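Side-chain contacts in HTPA Reductase (Selaginella moellendorffii, PDB 5U5N), which probably catalyses the NAD(P)H-dependent reduction that forms tetrahydrodipicolinate in the diaminopimelate route to lysine: residues A[27-32]-A[250-255]; A[21-26]-A[246-251]; A[199-204]-A[210-215]; A[131-136]-A[235-240]. All coordinates share one frame; numbering follows the deposited sequence.

Contact 1. Residues A[27-32]-A[250-255]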
loop_
_atom_site.group_PDB
_atom_site.type_symbol
_atom_site.label_atom_id
_atom_site.label_comp_id
_atom_site.label_asym_id
_atom_site.label_seq_id
_atom_site.Cartn_x
_atom_site.Cartn_y
_atom_site.Cartn_z
ATOM N N ALA A 27 -16.999 -13.526 18.899
ATOM C CA ALA A 27 -16.501 -14.285 17.738
ATOM C C ALA A 27 -16.767 -15.784 17.799
ATOM O O ALA A 27 -16.636 -16.463 16.789
ATOM C CB ALA A 27 -14.990 -14.070 17.604
ATOM N N GLY A 28 -17.085 -16.319 18.978
ATOM C CA GLY A 28 -17.317 -17.754 19.149
ATOM C C GLY A 28 -16.107 -18.568 19.579
ATOM O O GLY A 28 -16.101 -19.784 19.433
ATOM N N LEU A 29 -15.070 -17.928 20.100
ATOM C CA LEU A 29 -14.056 -18.677 20.824
ATOM C C LEU A 29 -14.584 -19.030 22.189
ATOM O O LEU A 29 -15.384 -18.328 22.735
ATOM C CB LEU A 29 -12.771 -17.875 20.979
ATOM C CG LEU A 29 -12.005 -17.793 19.678
ATOM C CD1 LEU A 29 -10.767 -16.938 19.896
ATOM C CD2 LEU A 29 -11.605 -19.198 19.217
ATOM N N ARG A 30 -14.124 -20.152 22.709
ATOM C CA ARG A 30 -14.393 -20.564 24.073
ATOM C C ARG A 30 -13.440 -19.855 25.085
ATOM O O ARG A 30 -12.231 -20.051 25.057
ATOM C CB ARG A 30 -14.196 -22.051 24.154
ATOM C CG ARG A 30 -14.616 -22.606 25.473
ATOM C CD ARG A 30 -14.560 -24.076 25.331
ATOM N NE ARG A 30 -15.410 -24.715 26.308
ATOM C CZ ARG A 30 -15.481 -26.015 26.439
ATOM N NH1 ARG A 30 -14.756 -26.818 25.651
ATOM N NH2 ARG A 30 -16.292 -26.511 27.345
ATOM N N LEU A 31 -14.023 -19.037 25.957
ATOM C CA LEU A 31 -13.323 -18.327 27.011
ATOM C C LEU A 31 -13.294 -19.182 28.283
ATOM O O LEU A 31 -14.346 -19.482 28.883
ATOM C CB LEU A 31 -14.024 -16.985 27.314
ATOM C CG LEU A 31 -13.413 -16.089 28.386
ATOM C CD1 LEU A 31 -12.083 -15.527 27.940
ATOM C CD2 LEU A 31 -14.330 -14.966 28.790
ATOM N N VAL A 32 -12.084 -19.526 28.716
ATOM C CA VAL A 32 -11.868 -20.282 29.949
ATOM C C VAL A 32 -12.341 -19.373 31.092
ATOM O O VAL A 32 -11.935 -18.223 31.149
ATOM C CB VAL A 32 -10.376 -20.655 30.078
ATOM C CG1 VAL A 32 -10.087 -21.254 31.443
ATOM C CG2 VAL A 32 -9.985 -21.640 28.993
ATOM N N ALA A 250 -4.818 -13.886 15.939
ATOM C CA ALA A 250 -3.558 -14.463 16.372
ATOM C C ALA A 250 -3.836 -15.817 17.046
ATOM O O ALA A 250 -3.136 -16.787 16.802
ATOM C CB ALA A 250 -2.806 -13.498 17.314
ATOM N N VAL A 251 -4.882 -15.888 17.857
ATOM C CA VAL A 251 -5.199 -17.125 18.610
ATOM C C VAL A 251 -5.627 -18.216 17.623
ATOM O O VAL A 251 -5.257 -19.370 17.778
ATOM C CB VAL A 251 -6.299 -16.879 19.654
ATOM C CG1 VAL A 251 -7.011 -18.173 20.069
ATOM C CG2 VAL A 251 -5.720 -16.192 20.873
ATOM N N LEU A 252 -6.402 -17.827 16.621
ATOM C CA LEU A 252 -6.831 -18.759 15.577
ATOM C C LEU A 252 -5.647 -19.304 14.789
ATOM O O LEU A 252 -5.568 -20.481 14.534
ATOM C CB LEU A 252 -7.803 -18.088 14.625
ATOM C CG LEU A 252 -9.193 -17.762 15.151
ATOM C CD1 LEU A 252 -9.987 -17.054 14.085
ATOM C CD2 LEU A 252 -9.920 -19.016 15.626
ATOM N N PHE A 253 -4.718 -18.424 14.423
ATOM C CA PHE A 253 -3.491 -18.840 13.760
ATOM C C PHE A 253 -2.655 -19.775 14.625
ATOM O O PHE A 253 -2.279 -20.848 14.173
ATOM C CB PHE A 253 -2.702 -17.610 13.314
ATOM C CG PHE A 253 -1.377 -17.914 12.660
ATOM C CD1 PHE A 253 -1.283 -18.194 11.302
ATOM C CD2 PHE A 253 -0.217 -17.927 13.423
ATOM C CE1 PHE A 253 -0.060 -18.455 10.717
ATOM C CE2 PHE A 253 1.016 -18.178 12.827
ATOM C CZ PHE A 253 1.098 -18.434 11.481
ATOM N N LEU A 254 -2.389 -19.402 15.875
ATOM C CA LEU A 254 -1.532 -20.231 16.757
ATOM C C LEU A 254 -2.176 -21.603 17.022
ATOM O O LEU A 254 -1.518 -22.632 17.030
ATOM C CB LEU A 254 -1.211 -19.503 18.079
ATOM C CG LEU A 254 -0.060 -20.072 18.911
ATOM C CD1 LEU A 254 1.243 -20.078 18.126
ATOM C CD2 LEU A 254 0.115 -19.302 20.227
ATOM N N SER A 255 -3.486 -21.611 17.202
ATOM C CA SER A 255 -4.250 -22.854 17.340
ATOM C C SER A 255 -3.879 -23.854 16.256
ATOM O O SER A 255 -3.590 -25.008 16.535
ATOM C CB SER A 255 -5.727 -22.540 17.261
ATOM O OG SER A 255 -6.494 -23.298 18.134
#
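Leu29 carries the whole of one side of this contact, and its two methyl groups have separate targets on helix 241-259. CD1 of Leu29 lies 4.0 Å from CG1 of Val251, the two side chains running past one another head to tail. The other branch, CD2 of Leu29, comes equally near, 4.0 Å, to CD2 of Leu252, where the side chains meet at a slant. In both leucines CG stands beside the backbone N and anti to the carbonyl carbon (chi1 -74° in Leu29, -70° in Leu252). This bends Leu252, whose CB does not aim at the loop, so that its end reaches Leu29. The interaction is wholly apolar, joins three buried residues and covers 106 Å² over both segments.

Backbone hydrogen bonding is consistent with a fixed start for the loop at Leu29. Helix 15-27 finishes in a Schellman motif at Gly28, which takes a positive phi of 93°. Just beyond it, N of Leu29 lies 2.9 Å from O of Ala24, a probable hydrogen bond. On the opposing helix Ser255 N bonds to Val251 O at 2.9 Å, as expected within a regular turn.

Ala4 touches both Leu29 and Leu252, while Val251 also packs on Val7 of strand 7-10. Helix 241-259 thus sits between this loop and helix 269-274, against which Ala250 and Phe253 lie, with strand 123-125 under Ala250 and Leu254.

Contact 2. Residues A[21-26]-A[246-251]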
loop_
_atom_site.group_PDB
_atom_site.type_symbol
_atom_site.label_atom_id
_atom_site.label_comp_id
_atom_site.label_asym_id
_atom_site.label_seq_id
_atom_site.Cartn_x
_atom_site.Cartn_y
_atom_site.Cartn_z
ATOM N N ALA A 21 -11.363 -10.317 25.628
ATOM C CA ALA A 21 -12.233 -11.397 26.089
ATOM C C ALA A 21 -13.633 -11.263 25.490
ATOM O O ALA A 21 -14.234 -12.232 25.077
ATOM C CB ALA A 21 -12.302 -11.424 27.620
ATOM N N GLU A 22 -14.139 -10.046 25.469
ATOM C CA GLU A 22 -15.455 -9.762 24.897
ATOM C C GLU A 22 -15.525 -10.036 23.414
ATOM O O GLU A 22 -16.532 -10.556 22.934
ATOM C CB GLU A 22 -15.863 -8.326 25.176
ATOM C CG GLU A 22 -16.152 -8.182 26.649
ATOM C CD GLU A 22 -17.080 -7.058 26.962
ATOM O OE1 GLU A 22 -16.533 -5.966 27.247
ATOM O OE2 GLU A 22 -18.329 -7.273 26.891
ATOM N N ALA A 23 -14.446 -9.700 22.720
ATOM C CA ALA A 23 -14.323 -9.972 21.298
ATOM C C ALA A 23 -14.144 -11.454 21.040
ATOM O O ALA A 23 -14.685 -11.961 20.040
ATOM C CB ALA A 23 -13.169 -9.196 20.712
ATOM N N ALA A 24 -13.415 -12.155 21.917
ATOM C CA ALA A 24 -13.252 -13.606 21.779
ATOM C C ALA A 24 -14.606 -14.305 21.896
ATOM O O ALA A 24 -14.922 -15.180 21.102
ATOM C CB ALA A 24 -12.232 -14.158 22.802
ATOM N N VAL A 25 -15.386 -13.895 22.892
ATOM C CA VAL A 25 -16.716 -14.473 23.200
ATOM C C VAL A 25 -17.688 -14.235 22.025
ATOM O O VAL A 25 -18.292 -15.162 21.543
ATOM C CB VAL A 25 -17.272 -13.901 24.535
ATOM C CG1 VAL A 25 -18.756 -14.071 24.675
ATOM C CG2 VAL A 25 -16.577 -14.574 25.702
ATOM N N ALA A 26 -17.802 -12.991 21.581
ATOM C CA ALA A 26 -18.644 -12.603 20.452
ATOM C C ALA A 26 -18.283 -13.304 19.132
ATOM O O ALA A 26 -19.157 -13.649 18.377
ATOM C CB ALA A 26 -18.602 -11.096 20.268
ATOM N N GLY A 246 -7.445 -8.338 16.252
ATOM C CA GLY A 246 -6.187 -8.962 15.867
ATOM C C GLY A 246 -5.750 -10.059 16.818
ATOM O O GLY A 246 -5.239 -11.087 16.386
ATOM N N THR A 247 -5.958 -9.866 18.112
ATOM C CA THR A 247 -5.703 -10.930 19.093
ATOM C C THR A 247 -6.526 -12.224 18.800
ATOM O O THR A 247 -5.995 -13.336 18.862
ATOM C CB THR A 247 -5.936 -10.455 20.552
ATOM O OG1 THR A 247 -5.283 -9.201 20.783
ATOM C CG2 THR A 247 -5.378 -11.482 21.475
ATOM N N VAL A 248 -7.798 -12.084 18.458
ATOM C CA VAL A 248 -8.593 -13.256 18.076
ATOM C C VAL A 248 -7.955 -14.014 16.889
ATOM O O VAL A 248 -7.790 -15.220 16.894
ATOM C CB VAL A 248 -10.048 -12.868 17.733
ATOM C CG1 VAL A 248 -10.811 -14.037 17.109
ATOM C CG2 VAL A 248 -10.785 -12.393 18.977
ATOM N N ASP A 249 -7.562 -13.264 15.865
ATOM C CA ASP A 249 -6.894 -13.845 14.690
ATOM C C ASP A 249 -5.577 -14.514 15.049
ATOM O O ASP A 249 -5.261 -15.579 14.531
ATOM C CB ASP A 249 -6.639 -12.784 13.642
ATOM C CG ASP A 249 -7.928 -12.098 13.183
ATOM O OD1 ASP A 249 -9.027 -12.740 13.194
ATOM O OD2 ASP A 249 -7.817 -10.895 12.791
ATOM N N ALA A 250 -4.818 -13.886 15.939
ATOM C CA ALA A 250 -3.558 -14.463 16.372
ATOM C C ALA A 250 -3.836 -15.817 17.046
ATOM O O ALA A 250 -3.136 -16.787 16.802
ATOM C CB ALA A 250 -2.806 -13.498 17.314
ATOM N N VAL A 251 -4.882 -15.888 17.857
ATOM C CA VAL A 251 -5.199 -17.125 18.610
ATOM C C VAL A 251 -5.627 -18.216 17.623
ATOM O O VAL A 251 -5.257 -19.370 17.778
ATOM C CB VAL A 251 -6.299 -16.879 19.654
ATOM C CG1 VAL A 251 -7.011 -18.173 20.069
ATOM C CG2 VAL A 251 -5.720 -16.192 20.873
#
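Helix 15-27, which follows the first strand of the Rossmann-type dinucleotide-binding fold, meets helix 241-259 where Val248 leans on Ala23 and Ala24. The CA atoms of Ala24 and Val248 are 6.0 Å apart, a short helix-to-helix distance that goes with the small alanine side chains on one partner.

One methyl group does the touching. CG2 of Val248 rests on the backbone of the facing helix, 3.9 Å from CA of Ala24 and 4.0 Å from N of Ala24, and the preceding carbonyl carbon, C of Ala23, is 4.1 Å from the same CG2. The alanine methyls flank this spot: CB of Ala23 is 4.3 Å from Val248 CG2, and CB of Ala24 is 4.5 Å from it. CG1 of Val248 stands anti to its backbone N (chi1 170°), while CG2 takes the place beside that nitrogen and anti to the carbonyl carbon. With this rotation CG2 meets the alanines, and CG1 of Val248 lies 4.0 Å from CD1 of Leu29. Ala23 also touches Ala244 and Gln245, one turn earlier on helix 241-259. Val16, an NAD-binding residue of helix 15-27, has its side chain about 9 Å from that of Ala23.

The polar side chains of residues 246-251 look elsewhere: Thr247 OG1 bonds to Tyr80 OH and to Tyr243 O, and Asp249 OD1 forms a salt bridge with Arg279. Across the two segments the contact is van der Waals alone, over 86 Å², and the specificity of the fit rests on shape, a branched valine set against a helix surface of methyls and backbone.

Contact 3. Residues A[199-204]-A[210-215]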
loop_
_atom_site.group_PDB
_atom_site.type_symbol
_atom_site.label_atom_id
_atom_site.label_comp_id
_atom_site.label_asym_id
_atom_site.label_seq_id
_atom_site.Cartn_x
_atom_site.Cartn_y
_atom_site.Cartn_z
ATOM N N LYS A 199 -9.713 20.357 19.937
ATOM C CA LYS A 199 -10.455 21.108 18.904
ATOM C C LYS A 199 -9.947 20.702 17.529
ATOM O O LYS A 199 -10.713 20.323 16.668
ATOM C CB LYS A 199 -10.300 22.631 19.085
ATOM N N GLU A 200 -8.628 20.726 17.381
ATOM C CA GLU A 200 -7.974 20.350 16.145
ATOM C C GLU A 200 -8.022 18.837 15.843
ATOM O O GLU A 200 -8.115 18.428 14.677
ATOM C CB GLU A 200 -6.531 20.865 16.149
ATOM C CG GLU A 200 -5.827 20.734 14.815
ATOM C CD GLU A 200 -4.553 21.574 14.712
ATOM O OE1 GLU A 200 -4.202 22.305 15.679
ATOM O OE2 GLU A 200 -3.925 21.512 13.635
ATOM N N GLN A 201 -7.950 18.007 16.873
ATOM C CA GLN A 201 -8.088 16.565 16.676
ATOM C C GLN A 201 -9.432 16.223 16.057
ATOM O O GLN A 201 -9.522 15.376 15.180
ATOM C CB GLN A 201 -7.889 15.816 17.994
ATOM C CG GLN A 201 -6.442 15.796 18.431
ATOM C CD GLN A 201 -6.255 15.147 19.787
ATOM O OE1 GLN A 201 -7.137 15.234 20.641
ATOM N NE2 GLN A 201 -5.096 14.517 19.997
ATOM N N MET A 202 -10.473 16.903 16.522
ATOM C CA MET A 202 -11.818 16.705 15.990
ATOM C C MET A 202 -12.001 17.366 14.625
ATOM O O MET A 202 -12.312 16.685 13.670
ATOM C CB MET A 202 -12.861 17.250 16.947
ATOM C CG MET A 202 -12.958 16.475 18.247
ATOM S SD MET A 202 -14.263 17.030 19.348
ATOM C CE MET A 202 -15.651 17.188 18.214
ATOM N N THR A 203 -11.811 18.679 14.555
ATOM C CA THR A 203 -12.154 19.478 13.380
ATOM C C THR A 203 -11.256 19.188 12.165
ATOM O O THR A 203 -11.685 19.374 11.023
ATOM C CB THR A 203 -12.043 21.022 13.637
ATOM O OG1 THR A 203 -12.512 21.398 14.944
ATOM C CG2 THR A 203 -12.811 21.829 12.566
ATOM N N ARG A 204 -10.019 18.765 12.405
ATOM C CA ARG A 204 -9.037 18.602 11.344
ATOM C C ARG A 204 -8.642 17.154 11.116
ATOM O O ARG A 204 -8.456 16.764 9.972
ATOM C CB ARG A 204 -7.798 19.454 11.608
ATOM C CG ARG A 204 -6.585 19.057 10.759
ATOM C CD ARG A 204 -5.248 19.511 11.308
ATOM N NE ARG A 204 -4.237 19.472 10.250
ATOM C CZ ARG A 204 -2.912 19.565 10.410
ATOM N NH1 ARG A 204 -2.346 19.696 11.614
ATOM N NH2 ARG A 204 -2.134 19.512 9.327
ATOM N N GLN A 210 -15.878 11.095 21.548
ATOM C CA GLN A 210 -15.767 10.018 22.546
ATOM C C GLN A 210 -14.392 9.317 22.553
ATOM O O GLN A 210 -14.026 8.695 23.552
ATOM C CB GLN A 210 -16.899 8.986 22.355
ATOM C CG GLN A 210 -16.709 8.018 21.203
ATOM C CD GLN A 210 -17.990 7.632 20.492
ATOM O OE1 GLN A 210 -18.780 6.834 21.013
ATOM N NE2 GLN A 210 -18.192 8.199 19.277
ATOM N N HIS A 211 -13.636 9.434 21.452
ATOM C CA HIS A 211 -12.349 8.753 21.334
ATOM C C HIS A 211 -11.098 9.633 21.499
ATOM O O HIS A 211 -9.981 9.195 21.170
ATOM C CB HIS A 211 -12.313 8.020 20.017
ATOM C CG HIS A 211 -13.326 6.929 19.917
ATOM N ND1 HIS A 211 -13.284 5.804 20.712
ATOM C CD2 HIS A 211 -14.381 6.768 19.083
ATOM C CE1 HIS A 211 -14.290 5.008 20.391
ATOM N NE2 HIS A 211 -14.970 5.572 19.405
ATOM N N LEU A 212 -11.272 10.846 22.036
ATOM C CA LEU A 212 -10.138 11.758 22.220
ATOM C C LEU A 212 -9.007 11.222 23.110
ATOM O O LEU A 212 -7.841 11.572 22.869
ATOM C CB LEU A 212 -10.626 13.109 22.729
ATOM C CG LEU A 212 -11.420 13.893 21.664
ATOM C CD1 LEU A 212 -12.177 15.054 22.280
ATOM C CD2 LEU A 212 -10.514 14.427 20.578
ATOM N N ASN A 213 -9.311 10.373 24.089
ATOM C CA ASN A 213 -8.226 9.798 24.959
ATOM C C ASN A 213 -7.712 8.424 24.561
ATOM O O ASN A 213 -6.700 8.006 25.097
ATOM C CB ASN A 213 -8.607 9.857 26.447
ATOM C CG ASN A 213 -8.809 11.289 26.901
ATOM O OD1 ASN A 213 -9.921 11.696 27.214
ATOM N ND2 ASN A 213 -7.743 12.086 26.858
ATOM N N GLY A 214 -8.336 7.806 23.541
ATOM C CA GLY A 214 -7.901 6.514 23.006
ATOM C C GLY A 214 -8.049 6.463 21.483
ATOM O O GLY A 214 -9.083 6.058 20.950
ATOM N N HIS A 215 -7.024 6.931 20.774
ATOM C CA HIS A 215 -7.023 6.906 19.314
ATOM C C HIS A 215 -5.620 6.975 18.753
ATOM O O HIS A 215 -4.691 7.374 19.434
ATOM C CB HIS A 215 -7.910 8.033 18.748
ATOM C CG HIS A 215 -7.341 9.412 18.911
ATOM N ND1 HIS A 215 -7.600 10.205 20.011
ATOM C CD2 HIS A 215 -6.506 10.125 18.121
ATOM C CE1 HIS A 215 -6.955 11.351 19.879
ATOM N NE2 HIS A 215 -6.289 11.328 18.742
#
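Gln201 and Met202, neighbours on helix 198-203, both pack on Leu212, and Gln201 reaches His215 as well. In Gln201, Met202 and Leu212 alike CG stands beside the backbone N, anti to the carbonyl carbon. Extended beyond CG, Gln201 brings OE1 within 3.5 Å of Leu212 CD2. Its NE2 meets the His215 ring at the edge, 3.6 Å from His215 NE2, amide and ring planes 81° apart. That amide nitrogen donates to Val195 O, while His215 NE2 is hydrogen-bonded to Ser161 OG. Met202 crosses Leu212 at about a right angle: its CG is 3.9 Å from Leu212 CD2 and its SD, on an extended chain, 4.1 Å from Leu212 CD1.

The His215 ring occupies the crowded position between its backbone N and carbonyl carbon (chi1 71°), from which ND1 donates to His211 O at 2.8 Å, with a bent N-H...O angle of 140°. Gly214 N, closing the type I turn 211-214, reaches the same oxygen from the opposite face. A leucine in place of His215 would probably leave Ser161 OG without its ring partner and His211 O with the turn bond alone. The apolar Leu212 thus adjoins an imidazole whose two nitrogens tie the turn to strand 155-162.

Contact 4. Residues A[131-136]-A[235-240]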
loop_
_atom_site.group_PDB
_atom_site.type_symbol
_atom_site.label_atom_id
_atom_site.label_comp_id
_atom_site.label_asym_id
_atom_site.label_seq_id
_atom_site.Cartn_x
_atom_site.Cartn_y
_atom_site.Cartn_z
ATOM N N LYS A 131 -3.637 -5.773 13.355
ATOM C CA LYS A 131 -3.040 -6.462 12.209
ATOM C C LYS A 131 -3.172 -5.717 10.887
ATOM O O LYS A 131 -2.304 -5.852 10.045
ATOM C CB LYS A 131 -3.527 -7.910 12.043
ATOM C CG LYS A 131 -4.832 -8.089 11.309
ATOM C CD LYS A 131 -5.127 -9.555 11.093
ATOM C CE LYS A 131 -6.265 -9.676 10.081
ATOM N NZ LYS A 131 -6.627 -11.084 9.841
ATOM N N GLN A 132 -4.237 -4.946 10.709
ATOM C CA GLN A 132 -4.416 -4.211 9.437
ATOM C C GLN A 132 -3.394 -3.092 9.330
ATOM O O GLN A 132 -2.915 -2.775 8.215
ATOM C CB GLN A 132 -5.842 -3.668 9.298
ATOM C CG GLN A 132 -6.888 -4.755 9.052
ATOM C CD GLN A 132 -7.235 -5.577 10.305
ATOM O OE1 GLN A 132 -6.876 -5.190 11.431
ATOM N NE2 GLN A 132 -7.943 -6.703 10.107
ATOM N N VAL A 133 -3.088 -2.471 10.463
ATOM C CA VAL A 133 -2.020 -1.475 10.519
ATOM C C VAL A 133 -0.660 -2.152 10.254
ATOM O O VAL A 133 0.160 -1.609 9.470
ATOM C CB VAL A 133 -2.043 -0.644 11.823
ATOM C CG1 VAL A 133 -0.830 0.270 11.896
ATOM C CG2 VAL A 133 -3.303 0.217 11.890
ATOM N N VAL A 134 -0.436 -3.339 10.824
ATOM C CA VAL A 134 0.807 -4.074 10.576
ATOM C C VAL A 134 0.970 -4.387 9.062
ATOM O O VAL A 134 2.092 -4.291 8.526
ATOM C CB VAL A 134 0.888 -5.388 11.380
ATOM C CG1 VAL A 134 2.075 -6.246 10.946
ATOM C CG2 VAL A 134 0.963 -5.094 12.871
ATOM N N ALA A 135 -0.122 -4.794 8.409
ATOM C CA ALA A 135 -0.073 -5.141 6.977
ATOM C C ALA A 135 0.307 -3.960 6.097
ATOM O O ALA A 135 1.076 -4.139 5.118
ATOM C CB ALA A 135 -1.408 -5.725 6.503
ATOM N N PHE A 136 -0.253 -2.789 6.413
ATOM C CA PHE A 136 0.037 -1.558 5.683
ATOM C C PHE A 136 1.495 -1.157 5.844
ATOM O O PHE A 136 2.163 -0.811 4.866
ATOM C CB PHE A 136 -0.842 -0.399 6.168
ATOM C CG PHE A 136 -0.387 0.937 5.683
ATOM C CD1 PHE A 136 -0.433 1.211 4.299
ATOM C CD2 PHE A 136 0.101 1.915 6.558
ATOM C CE1 PHE A 136 -0.003 2.436 3.799
ATOM C CE2 PHE A 136 0.511 3.158 6.056
ATOM C CZ PHE A 136 0.471 3.411 4.669
ATOM N N HIS A 235 -4.346 5.986 8.137
ATOM C CA HIS A 235 -4.835 4.885 8.931
ATOM C C HIS A 235 -5.201 5.413 10.319
ATOM O O HIS A 235 -4.380 6.006 10.997
ATOM C CB HIS A 235 -3.879 3.691 8.910
ATOM C CG HIS A 235 -2.488 3.981 9.384
ATOM N ND1 HIS A 235 -2.111 3.842 10.697
ATOM C CD2 HIS A 235 -1.358 4.280 8.697
ATOM C CE1 HIS A 235 -0.826 4.133 10.819
ATOM N NE2 HIS A 235 -0.341 4.400 9.613
ATOM N N ASN A 236 -6.487 5.284 10.648
ATOM C CA ASN A 236 -7.123 5.918 11.777
ATOM C C ASN A 236 -7.777 4.840 12.639
ATOM O O ASN A 236 -8.659 4.129 12.153
ATOM C CB ASN A 236 -8.190 6.891 11.284
ATOM C CG ASN A 236 -7.612 8.114 10.615
ATOM O OD1 ASN A 236 -6.394 8.373 10.645
ATOM N ND2 ASN A 236 -8.496 8.904 10.038
ATOM N N VAL A 237 -7.344 4.726 13.904
ATOM C CA VAL A 237 -7.884 3.773 14.847
ATOM C C VAL A 237 -8.551 4.490 16.015
ATOM O O VAL A 237 -7.942 5.400 16.591
ATOM C CB VAL A 237 -6.776 2.872 15.411
ATOM C CG1 VAL A 237 -7.290 2.001 16.576
ATOM C CG2 VAL A 237 -6.243 1.990 14.292
ATOM N N CYS A 238 -9.781 4.075 16.342
ATOM C CA CYS A 238 -10.538 4.605 17.438
ATOM C C CYS A 238 -10.643 3.479 18.486
ATOM O O CYS A 238 -11.136 2.396 18.163
ATOM C CB CYS A 238 -11.949 5.020 16.999
ATOM S SG CYS A 238 -12.091 6.555 16.037
ATOM N N GLY A 239 -10.185 3.731 19.702
ATOM C CA GLY A 239 -10.308 2.762 20.800
ATOM C C GLY A 239 -9.523 1.494 20.548
ATOM O O GLY A 239 -8.526 1.520 19.833
ATOM N N ARG A 240 -10.018 0.380 21.078
ATOM C CA ARG A 240 -9.240 -0.848 21.260
ATOM C C ARG A 240 -9.640 -2.016 20.387
ATOM O O ARG A 240 -9.002 -3.068 20.446
ATOM C CB ARG A 240 -9.394 -1.346 22.716
ATOM C CG ARG A 240 -8.735 -0.445 23.683
ATOM C CD ARG A 240 -8.834 -0.906 25.118
ATOM N NE ARG A 240 -8.644 0.301 25.920
ATOM C CZ ARG A 240 -9.610 1.058 26.423
ATOM N NH1 ARG A 240 -10.896 0.709 26.286
ATOM N NH2 ARG A 240 -9.283 2.156 27.084
#
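His235 turns its ring into the position between the backbone N and the carbonyl carbon (chi1 58°), and Phe136 sends CG anti to its own backbone N (chi1 167°), which brings the two rings together. CE2 of Phe136 lies 3.4 Å from CD2 of His235, and CD2 of Phe136 is 3.5 Å from the same atom. The ring centroids are 5.3 Å apart with planes inclined at 56°, an oblique pairing. One helical turn earlier, Val133 meets the ND1-CE1 end of the same imidazole: its CG1 is 4.0 Å from ND1 of His235, the side chains crossing at roughly a right angle. Its second methyl, CG2, also meets Val237 CG2, at 4.2 Å.

This is helix-on-sheet packing in the C-terminal domain: the axis of 131-136 runs nearly antiparallel to that of 235-238, at a closest approach of 10.0 Å. The strand is the last of its sheet within the chain, yet His235 and Asn236 pair in an antiparallel ladder with a strand of the second subunit, so the sheet continues through the dimer.

His235 NE2 bonds to Tyr220 OH, and its ring stacks with that of His218. An alanine at His235 would probably open a gap against Val133 and Phe136 and deprive the Tyr220 hydroxyl of its imidazole partner. Ile242, on helix 241-259, touches both Val133 and Val237, and Thr172 of helix 171-182 meets Val133 and His235.

From the N terminus, helix segment 21-26 opens contact 2 and the loop 27-32 opens contact 1. Their partners follow in the same order, 246-251 before 250-255, so these two long closures cross rather than nest, and they share Ala250 and Val251. Both fasten the first helix of the nucleotide-binding part, or its exit, to helix 241-259. Contact 4 falls within both, closing from 131-136 to 235-240 and bracing helix 131-146 on the C-terminal sheet. Within it, contact 3 joins helix 198-203 to the turn that leads into strand 215-223. A probable Gly214 O to Gly239 N bond links contacts 3 and 4, and an Asp249-Lys131 salt bridge links contacts 2 and 4.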